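Local coordinates for protein PtLCIB4 H88A mutant (Phaeodactylum tricornutum, PDB 5B5Z) that binds zinc and probably belongs to a group of beta-carbonic anhydrases, which interconvert carbon dioxide and bicarbonate, here as an engineered mutant, at residues A[50-64]-A[101-115]. Numbering follows the deposited sequence.
Sequences YNTLLATSLCSDEVT and AIPDGGSCLLIYGSH. With ZN (zinc ion), chain C.
Strands 52-57 and 107-115 run parallel, their axes 16° apart, joined by seven backbone hydrogen bonds from S107 N to N51 O through to G113 N to S57 O. They are neighbouring parallel strands of the central sheet of a beta-carbonic anhydrase fold, and their C-terminal ends carry the zinc site. Branched apolar chains suit the buried faces: with CG anti to its backbone N (chi1 178°), L54 brings CD1 across to L109 CD2 and I111 CG1, 4.0 Å from each, and F71 of helix 65-75 packs on it. On the other face, the small A55 touches both L110 CD1 and C108 SG with its CB, while L53 CD2 reaches I102 CG1. Past the last direct strand bond, a water accepts from C59 N and donates to G113 O. Zinc is then gripped by the soft sulfur of C59 SG at 2.3 Å, the imidazole nitrogen H115 NE2 at 2.1 Å, C139 and a second water. T64 lays CG2 over one face of the H115 ring, 3.8 Å from its centroid, a CH-pi contact, and N247 OD1 is hydrogen-bonded to H115 ND1, helping fix the ring's rotation. The D61 carboxylate stands perpendicular to that ring; its OD2, salt-bridged to R129, accepts from the zinc-bound water at 2.6 Å. An alanine here would probably leave R129 without its mate and that water without this acceptor. The water O sits 1.9 Å from the zinc ion.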
loop_
_atom_site.group_PDB
_atom_site.type_symbol
_atom_site.label_atom_id
_atom_site.label_comp_id
_atom_site.label_asym_id
_atom_site.label_seq_id
_atom_site.Cartn_x
_atom_site.Cartn_y
_atom_site.Cartn_z
ATOM N N TYR A 50 15.964 -4.875 -15.465
ATOM C CA TYR A 50 17.091 -4.405 -14.664
ATOM C C TYR A 50 17.038 -2.904 -14.396
ATOM O O TYR A 50 17.581 -2.440 -13.397
ATOM C CB TYR A 50 18.427 -4.766 -15.330
ATOM C CG TYR A 50 18.894 -3.824 -16.418
ATOM C CD1 TYR A 50 18.348 -3.873 -17.692
ATOM C CD2 TYR A 50 19.901 -2.894 -16.173
ATOM C CE1 TYR A 50 18.779 -3.009 -18.687
ATOM C CE2 TYR A 50 20.334 -2.029 -17.158
ATOM C CZ TYR A 50 19.775 -2.098 -18.418
ATOM O OH TYR A 50 20.202 -1.244 -19.411
ATOM N N ASN A 51 16.362 -2.153 -15.258
ATOM C CA ASN A 51 16.465 -0.704 -15.215
ATOM C C ASN A 51 15.123 -0.006 -15.009
ATOM O O ASN A 51 15.030 1.215 -15.158
ATOM C CB ASN A 51 17.123 -0.191 -16.498
ATOM C CG ASN A 51 16.268 -0.429 -17.726
ATOM O OD1 ASN A 51 15.390 -1.296 -17.731
ATOM N ND2 ASN A 51 16.505 0.351 -18.763
ATOM N N THR A 52 14.096 -0.782 -14.673
ATOM C CA THR A 52 12.760 -0.210 -14.446
ATOM C C THR A 52 12.343 -0.397 -13.004
ATOM O O THR A 52 12.506 -1.476 -12.442
ATOM C CB THR A 52 11.700 -0.850 -15.351
ATOM O OG1 THR A 52 12.037 -0.611 -16.720
ATOM C CG2 THR A 52 10.303 -0.253 -15.090
ATOM N N LEU A 53 11.821 0.667 -12.399
ATOM C CA LEU A 53 11.242 0.597 -11.068
ATOM C C LEU A 53 9.734 0.690 -11.215
ATOM O O LEU A 53 9.237 1.662 -11.766
ATOM C CB LEU A 53 11.748 1.727 -10.188
ATOM C CG LEU A 53 11.125 1.788 -8.790
ATOM C CD1 LEU A 53 11.481 0.577 -7.938
ATOM C CD2 LEU A 53 11.563 3.055 -8.107
ATOM N N LEU A 54 9.044 -0.343 -10.753
ATOM C CA LEU A 54 7.588 -0.402 -10.813
ATOM C C LEU A 54 6.975 0.330 -9.620
ATOM O O LEU A 54 7.442 0.183 -8.484
ATOM C CB LEU A 54 7.136 -1.856 -10.841
ATOM C CG LEU A 54 5.629 -2.100 -10.863
ATOM C CD1 LEU A 54 5.008 -1.533 -12.130
ATOM C CD2 LEU A 54 5.332 -3.590 -10.717
ATOM N N ALA A 55 5.951 1.143 -9.879
ATOM C CA ALA A 55 5.193 1.767 -8.786
ATOM C C ALA A 55 3.714 1.622 -9.069
ATOM O O ALA A 55 3.308 1.620 -10.219
ATOM C CB ALA A 55 5.571 3.242 -8.625
ATOM N N THR A 56 2.913 1.495 -8.016
ATOM C CA THR A 56 1.456 1.423 -8.194
ATOM C C THR A 56 0.738 2.445 -7.311
ATOM O O THR A 56 1.228 2.823 -6.241
ATOM C CB THR A 56 0.893 0.027 -7.870
ATOM O OG1 THR A 56 0.985 -0.223 -6.463
ATOM C CG2 THR A 56 1.632 -1.086 -8.638
ATOM N N SER A 57 -0.422 2.886 -7.786
ATOM C CA SER A 57 -1.367 3.633 -6.967
ATOM C C SER A 57 -2.734 2.991 -7.191
ATOM O O SER A 57 -3.484 3.347 -8.115
ATOM C CB SER A 57 -1.375 5.123 -7.326
ATOM O OG SER A 57 -2.184 5.857 -6.402
ATOM N N LEU A 58 -3.001 1.991 -6.371
ATOM C CA LEU A 58 -4.223 1.196 -6.448
ATOM C C LEU A 58 -4.855 1.123 -5.064
ATOM O O LEU A 58 -4.194 1.419 -4.059
ATOM C CB LEU A 58 -3.916 -0.211 -6.974
ATOM C CG LEU A 58 -3.251 -0.263 -8.362
ATOM C CD1 LEU A 58 -2.703 -1.675 -8.693
ATOM C CD2 LEU A 58 -4.221 0.212 -9.446
ATOM N N CYS A 59 -6.125 0.723 -4.993
ATOM C CA CYS A 59 -6.812 0.692 -3.698
ATOM C C CYS A 59 -6.165 -0.326 -2.755
ATOM O O CYS A 59 -5.636 -1.371 -3.181
ATOM C CB CYS A 59 -8.314 0.365 -3.871
ATOM S SG CYS A 59 -9.254 0.482 -2.319
ATOM N N SER A 60 -6.220 -0.011 -1.472
ATOM C CA SER A 60 -5.685 -0.872 -0.428
ATOM C C SER A 60 -6.425 -2.211 -0.326
ATOM O O SER A 60 -5.910 -3.157 0.250
ATOM C CB SER A 60 -5.737 -0.108 0.886
ATOM O OG SER A 60 -6.968 0.564 0.998
ATOM N N ASP A 61 -7.646 -2.273 -0.866
ATOM C CA ASP A 61 -8.436 -3.515 -0.933
ATOM C C ASP A 61 -7.620 -4.728 -1.442
ATOM O O ASP A 61 -6.886 -4.616 -2.425
ATOM C CB ASP A 61 -9.641 -3.244 -1.846
ATOM C CG ASP A 61 -10.744 -4.284 -1.728
ATOM O OD1 ASP A 61 -10.455 -5.478 -1.464
ATOM O OD2 ASP A 61 -11.917 -3.891 -1.980
ATOM N N GLU A 62 -7.744 -5.878 -0.771
ATOM C CA GLU A 62 -7.011 -7.086 -1.175
ATOM C C GLU A 62 -7.304 -7.504 -2.616
ATOM O O GLU A 62 -6.468 -8.119 -3.264
ATOM C CB GLU A 62 -7.326 -8.269 -0.241
ATOM C CG GLU A 62 -8.802 -8.663 -0.166
ATOM C CD GLU A 62 -9.246 -9.639 -1.252
ATOM O OE1 GLU A 62 -10.472 -9.876 -1.375
ATOM O OE2 GLU A 62 -8.385 -10.176 -1.979
ATOM N N VAL A 63 -8.480 -7.164 -3.134
ATOM C CA VAL A 63 -8.830 -7.609 -4.485
ATOM C C VAL A 63 -7.997 -6.948 -5.583
ATOM O O VAL A 63 -8.028 -7.389 -6.733
ATOM C CB VAL A 63 -10.337 -7.381 -4.811
ATOM C CG1 VAL A 63 -11.200 -8.160 -3.849
ATOM C CG2 VAL A 63 -10.690 -5.897 -4.803
ATOM N N THR A 64 -7.234 -5.908 -5.247
ATOM C CA THR A 64 -6.454 -5.237 -6.275
ATOM C C THR A 64 -5.064 -5.867 -6.423
ATOM O O THR A 64 -4.357 -5.592 -7.391
ATOM C CB THR A 64 -6.322 -3.715 -5.991
ATOM O OG1 THR A 64 -5.532 -3.530 -4.820
ATOM C CG2 THR A 64 -7.697 -3.072 -5.787
ATOM N N ALA A 101 14.894 5.838 -5.937
ATOM C CA ALA A 101 15.221 4.421 -5.981
ATOM C C ALA A 101 15.262 3.865 -7.408
ATOM O O ALA A 101 15.494 2.674 -7.605
ATOM C CB ALA A 101 14.223 3.636 -5.150
ATOM N N ILE A 102 15.000 4.714 -8.396
ATOM C CA ILE A 102 15.074 4.290 -9.790
ATOM C C ILE A 102 16.518 3.898 -10.105
ATOM O O ILE A 102 17.444 4.620 -9.737
ATOM C CB ILE A 102 14.588 5.411 -10.743
ATOM C CG1 ILE A 102 13.122 5.753 -10.460
ATOM C CG2 ILE A 102 14.757 5.014 -12.213
ATOM C CD1 ILE A 102 12.634 6.992 -11.211
ATOM N N PRO A 103 16.710 2.739 -10.751
ATOM C CA PRO A 103 18.057 2.322 -11.168
ATOM C C PRO A 103 18.767 3.424 -11.938
ATOM O O PRO A 103 18.118 4.175 -12.680
ATOM C CB PRO A 103 17.785 1.117 -12.062
ATOM C CG PRO A 103 16.547 0.528 -11.506
ATOM C CD PRO A 103 15.708 1.699 -11.045
ATOM N N ASP A 104 20.082 3.521 -11.756
ATOM C CA ASP A 104 20.866 4.562 -12.413
ATOM C C ASP A 104 20.637 4.511 -13.921
ATOM O O ASP A 104 20.736 3.451 -14.535
ATOM C CB ASP A 104 22.357 4.407 -12.094
ATOM C CG ASP A 104 22.665 4.576 -10.616
ATOM O OD1 ASP A 104 21.945 5.333 -9.921
ATOM O OD2 ASP A 104 23.635 3.939 -10.147
ATOM N N GLY A 105 20.288 5.656 -14.500
ATOM C CA GLY A 105 19.995 5.749 -15.917
ATOM C C GLY A 105 18.707 5.077 -16.372
ATOM O O GLY A 105 18.448 4.996 -17.573
ATOM N N GLY A 106 17.900 4.603 -15.420
ATOM C CA GLY A 106 16.674 3.887 -15.739
ATOM C C GLY A 106 15.421 4.723 -15.574
ATOM O O GLY A 106 15.481 5.943 -15.459
ATOM N N SER A 107 14.272 4.061 -15.542
ATOM C CA SER A 107 13.009 4.784 -15.540
ATOM C C SER A 107 12.021 4.160 -14.577
ATOM O O SER A 107 12.281 3.094 -14.022
ATOM C CB SER A 107 12.407 4.810 -16.945
ATOM O OG SER A 107 13.200 5.588 -17.819
ATOM N N CYS A 108 10.893 4.844 -14.378
ATOM C CA CYS A 108 9.797 4.327 -13.568
ATOM C C CYS A 108 8.594 3.976 -14.444
ATOM O O CYS A 108 8.362 4.587 -15.489
ATOM C CB CYS A 108 9.380 5.353 -12.505
ATOM S SG CYS A 108 7.859 4.929 -11.586
ATOM N N LEU A 109 7.843 2.979 -14.001
ATOM C CA LEU A 109 6.547 2.671 -14.590
ATOM C C LEU A 109 5.510 2.761 -13.482
ATOM O O LEU A 109 5.576 1.992 -12.536
ATOM C CB LEU A 109 6.533 1.282 -15.211
ATOM C CG LEU A 109 5.144 0.734 -15.560
ATOM C CD1 LEU A 109 4.398 1.615 -16.563
ATOM C CD2 LEU A 109 5.271 -0.698 -16.068
ATOM N N LEU A 110 4.592 3.717 -13.596
ATOM C CA LEU A 110 3.501 3.890 -12.632
ATOM C C LEU A 110 2.191 3.340 -13.178
ATOM O O LEU A 110 1.763 3.714 -14.258
ATOM C CB LEU A 110 3.331 5.371 -12.280
ATOM C CG LEU A 110 2.147 5.712 -11.377
ATOM C CD1 LEU A 110 2.380 5.185 -9.968
ATOM C CD2 LEU A 110 1.935 7.208 -11.375
ATOM N N ILE A 111 1.589 2.416 -12.433
ATOM C CA ILE A 111 0.261 1.870 -12.747
ATOM C C ILE A 111 -0.730 2.405 -11.725
ATOM O O ILE A 111 -0.563 2.162 -10.534
ATOM C CB ILE A 111 0.213 0.313 -12.679
ATOM C CG1 ILE A 111 1.443 -0.331 -13.339
ATOM C CG2 ILE A 111 -1.119 -0.227 -13.244
ATOM C CD1 ILE A 111 1.528 -0.133 -14.851
ATOM N N TYR A 112 -1.756 3.131 -12.158
ATOM C CA TYR A 112 -2.742 3.638 -11.200
ATOM C C TYR A 112 -4.145 3.440 -11.719
ATOM O O TYR A 112 -4.357 3.302 -12.911
ATOM C CB TYR A 112 -2.512 5.128 -10.891
ATOM C CG TYR A 112 -2.898 6.112 -11.984
ATOM C CD1 TYR A 112 -1.992 6.487 -12.972
ATOM C CD2 TYR A 112 -4.147 6.702 -11.980
ATOM C CE1 TYR A 112 -2.349 7.405 -13.969
ATOM C CE2 TYR A 112 -4.520 7.619 -12.970
ATOM C CZ TYR A 112 -3.618 7.957 -13.958
ATOM O OH TYR A 112 -3.987 8.877 -14.937
ATOM N N GLY A 113 -5.097 3.459 -10.805
ATOM C CA GLY A 113 -6.471 3.368 -11.232
ATOM C C GLY A 113 -7.439 3.243 -10.101
ATOM O O GLY A 113 -7.095 2.910 -8.966
ATOM N N SER A 114 -8.693 3.493 -10.447
ATOM C CA SER A 114 -9.791 3.132 -9.590
ATOM C C SER A 114 -10.072 1.650 -9.761
ATOM O O SER A 114 -9.469 0.985 -10.587
ATOM C CB SER A 114 -11.030 3.936 -9.967
ATOM O OG SER A 114 -11.388 3.638 -11.315
ATOM N N HIS A 115 -10.996 1.120 -8.984
ATOM C CA HIS A 115 -11.432 -0.252 -9.260
ATOM C C HIS A 115 -12.912 -0.433 -8.940
ATOM O O HIS A 115 -13.531 0.404 -8.279
ATOM C CB HIS A 115 -10.576 -1.288 -8.498
ATOM C CG HIS A 115 -10.881 -1.392 -7.037
ATOM N ND1 HIS A 115 -11.311 -2.561 -6.444
ATOM C CD2 HIS A 115 -10.801 -0.475 -6.046
ATOM C CE1 HIS A 115 -11.500 -2.348 -5.151
ATOM N NE2 HIS A 115 -11.179 -1.098 -4.877
HETATM ZN ZN ZN C . -11.318 -0.054 -3.084
HETATM O O HOH W 1 -7.441 0.438 -7.577
HETATM O O HOH W 2 -12.300 -1.304 -2.010
#